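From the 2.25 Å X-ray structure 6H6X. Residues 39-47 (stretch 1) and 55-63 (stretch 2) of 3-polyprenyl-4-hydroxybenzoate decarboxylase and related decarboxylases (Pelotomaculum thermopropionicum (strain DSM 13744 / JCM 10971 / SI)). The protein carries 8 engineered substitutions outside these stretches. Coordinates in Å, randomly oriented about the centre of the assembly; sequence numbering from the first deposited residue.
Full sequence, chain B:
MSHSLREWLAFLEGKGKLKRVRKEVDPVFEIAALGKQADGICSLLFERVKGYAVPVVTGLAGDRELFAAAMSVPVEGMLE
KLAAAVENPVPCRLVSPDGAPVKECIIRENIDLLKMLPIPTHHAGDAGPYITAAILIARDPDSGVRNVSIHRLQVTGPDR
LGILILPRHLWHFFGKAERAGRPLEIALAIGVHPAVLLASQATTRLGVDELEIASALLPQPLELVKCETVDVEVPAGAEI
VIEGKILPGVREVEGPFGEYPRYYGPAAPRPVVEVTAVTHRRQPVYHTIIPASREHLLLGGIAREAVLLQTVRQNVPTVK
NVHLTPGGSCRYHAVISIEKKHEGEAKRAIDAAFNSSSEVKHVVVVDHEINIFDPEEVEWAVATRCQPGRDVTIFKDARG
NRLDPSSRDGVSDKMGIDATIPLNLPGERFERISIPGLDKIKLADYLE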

# COMPACT_ATOMS: atom_id res chain seq x y z
N ASP B 39 -9.55 10.88 7.36
CA ASP B 39 -8.32 10.42 8.04
C ASP B 39 -7.14 10.56 7.09
O ASP B 39 -7.16 10.05 5.99
N GLY B 40 -6.12 11.28 7.51
CA GLY B 40 -4.95 11.49 6.68
C GLY B 40 -5.07 12.54 5.58
O GLY B 40 -4.05 12.83 4.94
N ILE B 41 -6.26 13.11 5.32
CA ILE B 41 -6.36 14.12 4.23
C ILE B 41 -6.56 15.50 4.86
O ILE B 41 -5.82 16.42 4.56
N CYS B 42 -7.52 15.63 5.76
CA CYS B 42 -7.72 16.88 6.44
C CYS B 42 -8.39 16.79 7.81
O CYS B 42 -9.10 15.85 8.11
N SER B 43 -8.15 17.82 8.60
CA SER B 43 -8.79 18.04 9.88
C SER B 43 -10.20 18.48 9.63
O SER B 43 -10.46 19.20 8.66
N LEU B 44 -11.11 18.07 10.51
CA LEU B 44 -12.48 18.48 10.44
C LEU B 44 -12.90 19.20 11.72
O LEU B 44 -12.71 18.70 12.85
N LEU B 45 -13.53 20.36 11.52
CA LEU B 45 -14.11 21.15 12.59
C LEU B 45 -15.64 21.08 12.48
O LEU B 45 -16.22 21.62 11.56
N PHE B 46 -16.27 20.40 13.43
CA PHE B 46 -17.70 20.25 13.46
C PHE B 46 -18.39 21.41 14.19
O PHE B 46 -18.49 21.40 15.45
N GLU B 47 -18.91 22.37 13.40
CA GLU B 47 -19.48 23.63 13.93
C GLU B 47 -20.81 23.49 14.61
O GLU B 47 -21.17 24.37 15.38
N PRO B 55 -18.08 23.46 19.42
CA PRO B 55 -17.62 22.65 18.31
C PRO B 55 -16.57 21.59 18.69
O PRO B 55 -16.02 21.65 19.79
N VAL B 56 -16.36 20.61 17.78
CA VAL B 56 -15.43 19.50 17.99
C VAL B 56 -14.46 19.51 16.85
O VAL B 56 -14.87 19.68 15.71
N VAL B 57 -13.16 19.40 17.14
CA VAL B 57 -12.16 19.31 16.07
C VAL B 57 -11.50 17.91 16.17
O VAL B 57 -11.34 17.33 17.25
N THR B 58 -11.19 17.33 15.02
CA THR B 58 -10.47 16.06 14.98
C THR B 58 -9.46 16.07 13.84
O THR B 58 -9.62 16.83 12.90
N GLY B 59 -8.37 15.31 14.00
CA GLY B 59 -7.39 15.11 12.94
C GLY B 59 -6.49 16.33 12.76
O GLY B 59 -6.29 16.78 11.64
N LEU B 60 -5.92 16.84 13.85
CA LEU B 60 -5.03 18.03 13.83
C LEU B 60 -3.79 17.86 13.02
O LEU B 60 -3.29 18.82 12.42
N ALA B 61 -3.28 16.64 13.01
CA ALA B 61 -2.15 16.29 12.17
C ALA B 61 -2.24 14.80 11.87
O ALA B 61 -2.36 14.00 12.79
N GLY B 62 -2.18 14.44 10.60
CA GLY B 62 -2.39 13.09 10.15
C GLY B 62 -1.37 12.58 9.16
O GLY B 62 -1.63 11.61 8.47
N ASP B 63 -0.21 13.24 9.10
CA ASP B 63 0.88 12.85 8.26
C ASP B 63 2.14 13.46 8.82
O ASP B 63 2.08 14.38 9.65

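The two stretches pair as antiparallel strands, with Leu-44, Leu-45 and Phe-46 opposite Thr-58, Val-57 and Val-56; the strand axes are 4.7 Å apart at closest approach. Four backbone hydrogen bonds join them. Leu-44 and Thr-58 form one hydrogen-bonded pair. Leu-44 N donates to Thr-58 O at 3.1 Å, and Thr-58 N donates to Leu-44 O at 3.0 Å. Phe-46 and Val-56 form the other. Phe-46 N donates to Val-56 O at 2.8 Å. The return bond, Val-56 N to Phe-46 O, is longer at 3.3 Å. Between these two pairs, Leu-45 faces Val-57 in a non-hydrogen-bonded pair, with CA atoms 4.4 Å apart.

Leu-44 O and Val-56 O each also receive a CA-H...O contact. Leu-44 O lies 3.3 Å from Val-57 CA, and Val-56 O lies 3.5 Å from Leu-45 CA.

Thr-58 O is the busiest acceptor. Besides the amide of Leu-44, it takes a hydrogen bond from the hydroxyl of Ser-43, with OG 2.9 Å from Thr-58 O. Ser-43 CA also approaches Thr-58 O at 3.4 Å. The Ser-43 side chain is in the t rotamer. The Ser-43 OG to Thr-58 O bond is the one side-chain hydrogen bond between the stretches. Ser-43 OG also sits 3.6 Å from Val-57 CG2, so the hydroxyl has an apolar neighbour as well.

Leu-44, Phe-46, Val-56 and Thr-58 share one face of the sheet. Leu-44 and Phe-46 are both m at chi1; Val-56 and Thr-58 are both t. Phe-46 CB meets Val-56 CB at 4.4 Å. The Phe-46 ring reaches along the face to Thr-58, with CE2 4.0 Å from Thr-58 CG2. That methyl lies at the ring edge, near its plane. Thr-58 thus offers its methyl to this contact, while its OG1 is hydrogen-bonded elsewhere in the structure.

Leu-45 and Val-57 occupy the other face. Leu-45 is t at chi1 and p at chi2, which brings its end nearer the second stretch. Its CD1 lies 3.8 Å from Pro-55 CB and 4.2 Å from Val-57 CB. Val-57 is p. Pro-55 points toward the first stretch, and its CA is 3.2 Å from Phe-46 O.

Ser-43 CB lies 3.1 Å from Gly-59 O. Toward Gly-40 and Gly-62 the contact is thinner. Gly-40 CA is 3.8 Å from Gly-62 O. A CB on Gly-62 would lie a tight 3.4 Å from Gly-40 CA. Asp-39 OD1, Glu-47 OE2 and Asp-63 OD1 find hydrogen-bond partners elsewhere in the structure. Asp-63, p at chi1, is the N-cap of a following helix.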

# COMPACT_ATOMS: atom_id res chain seq x y z
CB ASP B 39 -8.50 8.94 8.47
CG ASP B 39 -7.36 8.39 9.36
OD1 ASP B 39 -6.65 9.17 10.05
OD2 ASP B 39 -7.20 7.15 9.36
CB ILE B 41 -7.36 13.79 3.07
CG1 ILE B 41 -8.60 14.71 3.05
CG2 ILE B 41 -7.69 12.30 3.02
CD1 ILE B 41 -9.59 14.48 1.90
CB CYS B 42 -8.55 17.82 5.54
SG CYS B 42 -10.28 17.30 5.46
CB SER B 43 -8.06 19.14 10.65
OG SER B 43 -8.69 19.36 11.89
CB LEU B 44 -13.39 17.28 10.25
CG LEU B 44 -13.30 16.47 8.99
CD1 LEU B 44 -14.23 15.26 9.13
CD2 LEU B 44 -13.71 17.30 7.80
CB LEU B 45 -13.58 22.58 12.47
CG LEU B 45 -14.16 23.64 13.40
CD1 LEU B 45 -14.10 23.30 14.87
CD2 LEU B 45 -13.36 24.92 13.17
CB PHE B 46 -18.08 18.93 14.13
CG PHE B 46 -17.59 17.71 13.38
CD1 PHE B 46 -18.32 17.16 12.33
CD2 PHE B 46 -16.39 17.08 13.73
CE1 PHE B 46 -17.88 16.03 11.65
CE2 PHE B 46 -15.95 15.95 13.06
CZ PHE B 46 -16.69 15.42 12.02
CB GLU B 47 -19.58 24.71 12.86
CG GLU B 47 -18.25 25.05 12.20
CD GLU B 47 -18.22 26.41 11.51
OE1 GLU B 47 -18.95 26.61 10.51
OE2 GLU B 47 -17.41 27.28 11.95
CB PRO B 55 -17.01 23.66 17.35
CG PRO B 55 -16.61 24.78 18.16
CD PRO B 55 -17.46 24.79 19.39
CB VAL B 56 -16.15 18.17 18.06
CG1 VAL B 56 -15.17 17.00 18.02
CG2 VAL B 56 -16.98 18.11 19.34
CB VAL B 57 -11.20 20.50 16.10
CG1 VAL B 57 -10.24 20.44 17.29
CG2 VAL B 57 -10.40 20.60 14.85
CB THR B 58 -11.41 14.85 14.92
OG1 THR B 58 -10.66 13.63 15.15
CG2 THR B 58 -12.15 14.79 13.62
CB LEU B 60 -4.61 18.47 15.24
CG LEU B 60 -5.76 18.83 16.18
CD1 LEU B 60 -5.21 19.28 17.50
CD2 LEU B 60 -6.62 19.92 15.56
CB ALA B 61 -0.85 16.60 12.92
CB ASP B 63 0.63 13.24 6.80
CG ASP B 63 0.64 14.76 6.55
OD1 ASP B 63 1.58 15.47 7.01
OD2 ASP B 63 -0.29 15.24 5.85